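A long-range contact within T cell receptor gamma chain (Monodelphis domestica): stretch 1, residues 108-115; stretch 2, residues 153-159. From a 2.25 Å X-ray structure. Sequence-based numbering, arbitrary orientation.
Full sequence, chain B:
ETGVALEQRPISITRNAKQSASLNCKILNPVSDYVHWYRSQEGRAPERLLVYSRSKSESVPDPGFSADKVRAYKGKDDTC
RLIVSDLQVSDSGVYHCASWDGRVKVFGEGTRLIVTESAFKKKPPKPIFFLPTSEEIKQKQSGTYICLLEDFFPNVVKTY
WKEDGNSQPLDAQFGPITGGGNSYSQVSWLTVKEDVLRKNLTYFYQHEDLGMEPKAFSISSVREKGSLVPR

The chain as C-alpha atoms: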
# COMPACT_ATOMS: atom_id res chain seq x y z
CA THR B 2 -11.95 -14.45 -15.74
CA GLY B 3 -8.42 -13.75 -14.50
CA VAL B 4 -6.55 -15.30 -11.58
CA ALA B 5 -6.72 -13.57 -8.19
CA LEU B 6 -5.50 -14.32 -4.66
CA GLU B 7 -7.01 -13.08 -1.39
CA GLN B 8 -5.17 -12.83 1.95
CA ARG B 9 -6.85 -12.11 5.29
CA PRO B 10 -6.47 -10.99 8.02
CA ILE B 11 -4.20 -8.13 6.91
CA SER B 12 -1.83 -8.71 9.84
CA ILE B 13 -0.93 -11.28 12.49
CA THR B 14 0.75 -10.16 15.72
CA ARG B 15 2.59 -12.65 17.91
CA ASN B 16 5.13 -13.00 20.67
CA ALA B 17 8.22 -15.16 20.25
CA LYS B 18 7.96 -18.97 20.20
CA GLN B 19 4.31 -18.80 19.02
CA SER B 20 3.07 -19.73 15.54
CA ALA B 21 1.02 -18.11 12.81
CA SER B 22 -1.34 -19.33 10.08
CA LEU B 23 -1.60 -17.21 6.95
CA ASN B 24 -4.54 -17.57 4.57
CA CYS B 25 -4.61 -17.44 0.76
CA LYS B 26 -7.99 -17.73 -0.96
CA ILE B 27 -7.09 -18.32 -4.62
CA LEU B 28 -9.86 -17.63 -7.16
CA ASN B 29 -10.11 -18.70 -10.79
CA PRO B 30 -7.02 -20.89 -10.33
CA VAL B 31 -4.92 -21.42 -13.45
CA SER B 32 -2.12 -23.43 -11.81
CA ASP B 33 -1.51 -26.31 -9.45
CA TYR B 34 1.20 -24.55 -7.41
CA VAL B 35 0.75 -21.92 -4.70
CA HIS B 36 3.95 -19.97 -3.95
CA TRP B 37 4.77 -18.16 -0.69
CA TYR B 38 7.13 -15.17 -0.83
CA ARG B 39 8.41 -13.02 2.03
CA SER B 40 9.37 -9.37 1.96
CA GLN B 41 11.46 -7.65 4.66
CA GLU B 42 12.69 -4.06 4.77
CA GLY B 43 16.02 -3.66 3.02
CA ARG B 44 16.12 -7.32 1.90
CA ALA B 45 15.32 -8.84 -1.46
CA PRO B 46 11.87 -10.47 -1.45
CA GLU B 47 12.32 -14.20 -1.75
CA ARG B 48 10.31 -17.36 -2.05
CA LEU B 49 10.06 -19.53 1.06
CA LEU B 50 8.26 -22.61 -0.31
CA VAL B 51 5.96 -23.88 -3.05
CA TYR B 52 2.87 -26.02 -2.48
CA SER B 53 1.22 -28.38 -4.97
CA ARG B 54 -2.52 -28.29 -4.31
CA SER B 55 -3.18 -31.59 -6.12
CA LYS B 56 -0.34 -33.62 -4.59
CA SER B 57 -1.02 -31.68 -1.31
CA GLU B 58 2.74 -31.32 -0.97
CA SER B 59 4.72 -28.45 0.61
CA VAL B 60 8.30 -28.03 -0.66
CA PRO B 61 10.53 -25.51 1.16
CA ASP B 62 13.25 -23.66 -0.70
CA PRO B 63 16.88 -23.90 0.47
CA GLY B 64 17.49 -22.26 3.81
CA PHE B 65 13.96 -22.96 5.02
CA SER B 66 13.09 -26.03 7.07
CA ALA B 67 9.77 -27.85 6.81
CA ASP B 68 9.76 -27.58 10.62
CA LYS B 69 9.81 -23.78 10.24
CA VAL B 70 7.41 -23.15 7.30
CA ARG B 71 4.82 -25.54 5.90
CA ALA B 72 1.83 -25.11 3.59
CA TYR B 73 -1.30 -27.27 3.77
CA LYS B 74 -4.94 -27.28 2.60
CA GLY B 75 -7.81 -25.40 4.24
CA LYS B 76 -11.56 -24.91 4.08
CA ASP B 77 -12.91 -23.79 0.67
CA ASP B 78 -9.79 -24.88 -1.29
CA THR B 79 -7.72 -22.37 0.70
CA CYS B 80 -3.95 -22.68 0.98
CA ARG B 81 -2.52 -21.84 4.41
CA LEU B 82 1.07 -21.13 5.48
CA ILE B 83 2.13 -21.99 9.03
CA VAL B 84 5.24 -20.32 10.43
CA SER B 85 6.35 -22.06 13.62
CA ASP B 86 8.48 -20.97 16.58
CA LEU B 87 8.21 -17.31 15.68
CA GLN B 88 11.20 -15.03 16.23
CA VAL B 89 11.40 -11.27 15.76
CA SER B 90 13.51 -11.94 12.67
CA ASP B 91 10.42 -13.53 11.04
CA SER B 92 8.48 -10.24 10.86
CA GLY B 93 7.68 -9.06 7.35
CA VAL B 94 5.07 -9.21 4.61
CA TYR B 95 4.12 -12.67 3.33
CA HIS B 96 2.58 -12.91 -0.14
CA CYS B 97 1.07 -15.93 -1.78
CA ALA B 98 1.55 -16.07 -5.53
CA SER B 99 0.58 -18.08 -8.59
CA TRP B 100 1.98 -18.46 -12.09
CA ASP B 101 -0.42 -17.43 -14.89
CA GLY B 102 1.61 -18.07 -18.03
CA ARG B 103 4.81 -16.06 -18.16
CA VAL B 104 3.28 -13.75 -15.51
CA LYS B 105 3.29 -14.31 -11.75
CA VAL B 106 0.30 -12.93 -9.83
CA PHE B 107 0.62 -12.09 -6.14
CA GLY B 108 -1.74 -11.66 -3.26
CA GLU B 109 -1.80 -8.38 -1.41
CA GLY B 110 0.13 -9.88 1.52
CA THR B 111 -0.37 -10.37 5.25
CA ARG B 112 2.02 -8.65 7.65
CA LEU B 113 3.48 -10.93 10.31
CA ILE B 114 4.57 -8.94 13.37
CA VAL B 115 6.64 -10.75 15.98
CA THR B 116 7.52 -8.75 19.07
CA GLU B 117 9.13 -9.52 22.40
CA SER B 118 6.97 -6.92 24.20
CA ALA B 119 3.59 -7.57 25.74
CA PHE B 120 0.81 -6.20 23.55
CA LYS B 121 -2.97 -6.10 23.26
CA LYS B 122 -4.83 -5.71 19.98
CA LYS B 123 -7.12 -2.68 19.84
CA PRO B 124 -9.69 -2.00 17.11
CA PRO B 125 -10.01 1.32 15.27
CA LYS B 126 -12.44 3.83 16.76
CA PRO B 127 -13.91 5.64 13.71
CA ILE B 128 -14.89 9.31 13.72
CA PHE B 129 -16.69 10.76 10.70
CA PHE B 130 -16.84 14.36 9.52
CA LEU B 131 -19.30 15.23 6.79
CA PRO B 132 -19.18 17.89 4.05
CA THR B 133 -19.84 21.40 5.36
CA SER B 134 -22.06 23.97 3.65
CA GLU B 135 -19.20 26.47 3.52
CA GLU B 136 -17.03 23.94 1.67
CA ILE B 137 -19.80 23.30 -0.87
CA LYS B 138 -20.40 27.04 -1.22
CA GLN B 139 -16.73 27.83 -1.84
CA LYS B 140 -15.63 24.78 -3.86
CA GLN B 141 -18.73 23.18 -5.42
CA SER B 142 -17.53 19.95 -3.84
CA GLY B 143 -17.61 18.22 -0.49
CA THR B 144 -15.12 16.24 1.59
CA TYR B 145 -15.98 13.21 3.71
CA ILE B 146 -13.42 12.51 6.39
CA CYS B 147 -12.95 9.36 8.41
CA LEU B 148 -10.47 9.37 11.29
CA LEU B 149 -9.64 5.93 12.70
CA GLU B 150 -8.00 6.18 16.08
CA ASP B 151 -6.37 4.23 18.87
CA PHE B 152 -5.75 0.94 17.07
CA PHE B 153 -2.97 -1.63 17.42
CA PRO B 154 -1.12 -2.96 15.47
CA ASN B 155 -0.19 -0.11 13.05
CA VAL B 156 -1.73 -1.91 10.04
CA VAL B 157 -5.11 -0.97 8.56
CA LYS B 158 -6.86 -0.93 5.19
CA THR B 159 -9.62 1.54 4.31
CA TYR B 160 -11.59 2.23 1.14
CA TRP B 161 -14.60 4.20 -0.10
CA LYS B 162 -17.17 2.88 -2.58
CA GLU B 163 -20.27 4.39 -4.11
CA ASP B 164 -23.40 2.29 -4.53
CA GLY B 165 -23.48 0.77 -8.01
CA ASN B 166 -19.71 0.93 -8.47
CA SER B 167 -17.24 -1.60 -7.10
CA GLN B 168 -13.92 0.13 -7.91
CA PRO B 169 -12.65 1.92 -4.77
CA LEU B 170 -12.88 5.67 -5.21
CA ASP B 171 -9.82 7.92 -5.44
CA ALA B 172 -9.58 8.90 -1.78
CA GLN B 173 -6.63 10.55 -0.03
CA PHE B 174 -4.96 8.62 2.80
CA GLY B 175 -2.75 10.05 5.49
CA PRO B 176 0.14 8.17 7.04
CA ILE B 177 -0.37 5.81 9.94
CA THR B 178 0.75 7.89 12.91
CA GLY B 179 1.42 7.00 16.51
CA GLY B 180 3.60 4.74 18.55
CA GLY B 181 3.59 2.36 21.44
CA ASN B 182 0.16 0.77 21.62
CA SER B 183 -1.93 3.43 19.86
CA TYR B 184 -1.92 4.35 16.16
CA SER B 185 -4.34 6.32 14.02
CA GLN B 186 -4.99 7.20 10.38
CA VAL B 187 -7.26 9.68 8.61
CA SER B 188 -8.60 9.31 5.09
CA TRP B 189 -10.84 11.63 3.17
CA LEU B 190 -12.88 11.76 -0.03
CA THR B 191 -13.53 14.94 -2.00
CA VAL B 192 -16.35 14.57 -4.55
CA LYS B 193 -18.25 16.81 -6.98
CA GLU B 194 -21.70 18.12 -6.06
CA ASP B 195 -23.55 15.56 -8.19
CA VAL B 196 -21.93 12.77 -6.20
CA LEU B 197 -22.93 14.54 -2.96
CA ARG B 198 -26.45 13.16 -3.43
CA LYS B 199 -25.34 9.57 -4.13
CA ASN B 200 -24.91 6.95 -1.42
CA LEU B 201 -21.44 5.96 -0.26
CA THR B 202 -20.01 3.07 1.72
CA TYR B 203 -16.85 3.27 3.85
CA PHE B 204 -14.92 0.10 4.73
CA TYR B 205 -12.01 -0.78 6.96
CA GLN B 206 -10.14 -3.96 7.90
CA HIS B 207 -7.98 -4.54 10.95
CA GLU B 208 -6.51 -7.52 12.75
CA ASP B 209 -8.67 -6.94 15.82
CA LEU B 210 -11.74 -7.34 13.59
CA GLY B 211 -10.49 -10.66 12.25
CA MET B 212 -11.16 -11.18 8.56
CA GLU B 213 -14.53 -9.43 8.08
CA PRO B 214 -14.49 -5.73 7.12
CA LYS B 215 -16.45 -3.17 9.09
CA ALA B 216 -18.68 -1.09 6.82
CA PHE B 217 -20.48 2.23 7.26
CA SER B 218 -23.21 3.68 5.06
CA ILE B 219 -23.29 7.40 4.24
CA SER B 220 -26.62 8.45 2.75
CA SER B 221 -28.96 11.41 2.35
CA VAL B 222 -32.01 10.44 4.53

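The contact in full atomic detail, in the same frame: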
# COMPACT_ATOMS: atom_id res chain seq x y z
N GLY B 108 -0.83 -12.23 -4.22
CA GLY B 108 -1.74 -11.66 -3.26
C GLY B 108 -1.22 -10.35 -2.70
O GLY B 108 -0.06 -9.96 -2.86
N GLU B 109 -2.11 -9.67 -2.00
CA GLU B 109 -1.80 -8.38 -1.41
C GLU B 109 -0.90 -8.51 -0.18
O GLU B 109 -0.31 -7.52 0.23
CB GLU B 109 -3.13 -7.68 -1.06
CG GLU B 109 -3.14 -6.18 -1.29
CD GLU B 109 -4.51 -5.57 -1.01
OE1 GLU B 109 -4.83 -5.36 0.18
OE2 GLU B 109 -5.26 -5.31 -1.98
N GLY B 110 -0.78 -9.69 0.41
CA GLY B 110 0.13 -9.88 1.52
C GLY B 110 -0.48 -9.73 2.90
O GLY B 110 -1.36 -8.89 3.10
N THR B 111 -0.04 -10.55 3.85
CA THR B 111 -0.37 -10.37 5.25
C THR B 111 0.91 -10.03 6.01
O THR B 111 1.96 -10.64 5.78
CB THR B 111 -1.01 -11.63 5.83
OG1 THR B 111 -2.27 -11.86 5.19
CG2 THR B 111 -1.28 -11.46 7.30
N ARG B 112 0.83 -9.05 6.91
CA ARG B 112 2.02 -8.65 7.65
C ARG B 112 2.11 -9.45 8.95
O ARG B 112 1.22 -9.37 9.81
CB ARG B 112 2.04 -7.15 7.94
CG ARG B 112 3.29 -6.74 8.75
CD ARG B 112 3.40 -5.23 8.98
NE ARG B 112 3.90 -4.53 7.79
CZ ARG B 112 5.18 -4.47 7.44
NH1 ARG B 112 6.11 -5.07 8.19
NH2 ARG B 112 5.54 -3.81 6.34
N LEU B 113 3.18 -10.21 9.09
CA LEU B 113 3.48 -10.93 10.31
C LEU B 113 4.32 -10.01 11.20
O LEU B 113 5.37 -9.52 10.78
CB LEU B 113 4.22 -12.22 9.99
CG LEU B 113 4.61 -13.09 11.16
CD1 LEU B 113 3.35 -13.53 11.90
CD2 LEU B 113 5.42 -14.31 10.67
N ILE B 114 3.86 -9.78 12.42
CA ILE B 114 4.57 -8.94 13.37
C ILE B 114 4.90 -9.80 14.57
O ILE B 114 4.00 -10.27 15.27
CB ILE B 114 3.76 -7.72 13.78
CG1 ILE B 114 3.35 -6.91 12.55
CG2 ILE B 114 4.54 -6.88 14.80
CD1 ILE B 114 2.31 -5.85 12.83
N VAL B 115 6.19 -10.01 14.81
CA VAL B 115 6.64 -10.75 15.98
C VAL B 115 7.36 -9.76 16.88
O VAL B 115 8.29 -9.07 16.44
CB VAL B 115 7.55 -11.93 15.60
CG1 VAL B 115 7.76 -12.86 16.80
CG2 VAL B 115 6.93 -12.68 14.43
N PHE B 153 -4.23 -0.92 17.34
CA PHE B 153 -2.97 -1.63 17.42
C PHE B 153 -3.23 -3.03 16.88
O PHE B 153 -4.21 -3.66 17.29
CB PHE B 153 -2.42 -1.72 18.84
CG PHE B 153 -1.08 -2.38 18.91
CD1 PHE B 153 -0.96 -3.76 18.92
CD2 PHE B 153 0.08 -1.61 18.94
CE1 PHE B 153 0.28 -4.35 18.95
CE2 PHE B 153 1.31 -2.20 18.98
CZ PHE B 153 1.42 -3.56 18.98
N PRO B 154 -2.38 -3.54 15.97
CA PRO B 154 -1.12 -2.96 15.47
C PRO B 154 -1.31 -1.81 14.47
O PRO B 154 -2.45 -1.47 14.16
CB PRO B 154 -0.45 -4.16 14.79
CG PRO B 154 -1.61 -4.93 14.24
CD PRO B 154 -2.74 -4.78 15.25
N ASN B 155 -0.20 -1.24 13.99
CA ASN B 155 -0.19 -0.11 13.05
C ASN B 155 -0.44 -0.53 11.60
O ASN B 155 0.25 -0.07 10.70
CB ASN B 155 1.13 0.64 13.17
CG ASN B 155 2.34 -0.22 12.82
OD1 ASN B 155 2.29 -1.44 12.89
ND2 ASN B 155 3.44 0.44 12.43
N VAL B 156 -1.40 -1.43 11.37
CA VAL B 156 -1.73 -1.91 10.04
C VAL B 156 -3.24 -1.78 9.88
O VAL B 156 -3.99 -2.25 10.75
CB VAL B 156 -1.28 -3.37 9.82
CG1 VAL B 156 -1.62 -3.82 8.42
CG2 VAL B 156 0.21 -3.54 10.08
N VAL B 157 -3.68 -1.17 8.79
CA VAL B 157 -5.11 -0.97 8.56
C VAL B 157 -5.31 -0.73 7.08
O VAL B 157 -4.40 -0.26 6.38
CB VAL B 157 -5.65 0.19 9.43
CG1 VAL B 157 -5.13 1.53 8.91
CG2 VAL B 157 -7.19 0.18 9.51
N LYS B 158 -6.49 -1.08 6.59
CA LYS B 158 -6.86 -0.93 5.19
C LYS B 158 -8.24 -0.29 5.14
O LYS B 158 -9.15 -0.75 5.84
CB LYS B 158 -6.85 -2.30 4.49
CG LYS B 158 -7.34 -2.30 3.04
CD LYS B 158 -7.17 -3.68 2.40
CE LYS B 158 -7.63 -3.71 0.94
NZ LYS B 158 -7.64 -5.11 0.40
N THR B 159 -8.38 0.79 4.38
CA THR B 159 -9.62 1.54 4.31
C THR B 159 -9.92 1.85 2.85
O THR B 159 -9.00 2.04 2.04
CB THR B 159 -9.56 2.86 5.10
OG1 THR B 159 -8.65 3.75 4.46
CG2 THR B 159 -9.09 2.62 6.52

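This is a small contact made by side chains alone, with a salt bridge at one end and an apolar patch at the other. The stretches run nearly antiparallel, 170° apart. Their backbones stay well separated, with CA atoms 8.1 Å apart at R112 and V156 and 11.2 Å apart at E109 and K158. Together they bury 217 Å².

The salt bridge spans the wider gap. K158 NZ donates a hydrogen bond to E109 OE1 at 2.8 Å. All four chi angles of K158 are t, so the lysine is fully extended. E109 also points toward its partner, with chi1 at -142°, between wells. Two long side chains of opposite charge suit this distance.

At the other end, I114 has the most area covered by the other stretch, 46 Å². Its CD1 lies 3.8 Å from P154 CB and 4.2 Å from V156 CG2. The m, t rotamer carries CD1 to both. The apolar side chains of I114, P154 and V156 can pack without needing polar partners. P154 follows a cis peptide bond and is buried. A weak backbone hydrogen bond, V156 N to P154 O at 3.0 Å, links the two apolar residues of this turn.

R112 joins by its aliphatic part: its CD packs 3.8 Å from V156 CG2. Residues 112 and 114 alternate along the strand with L113, which is out of reach. T111 points away.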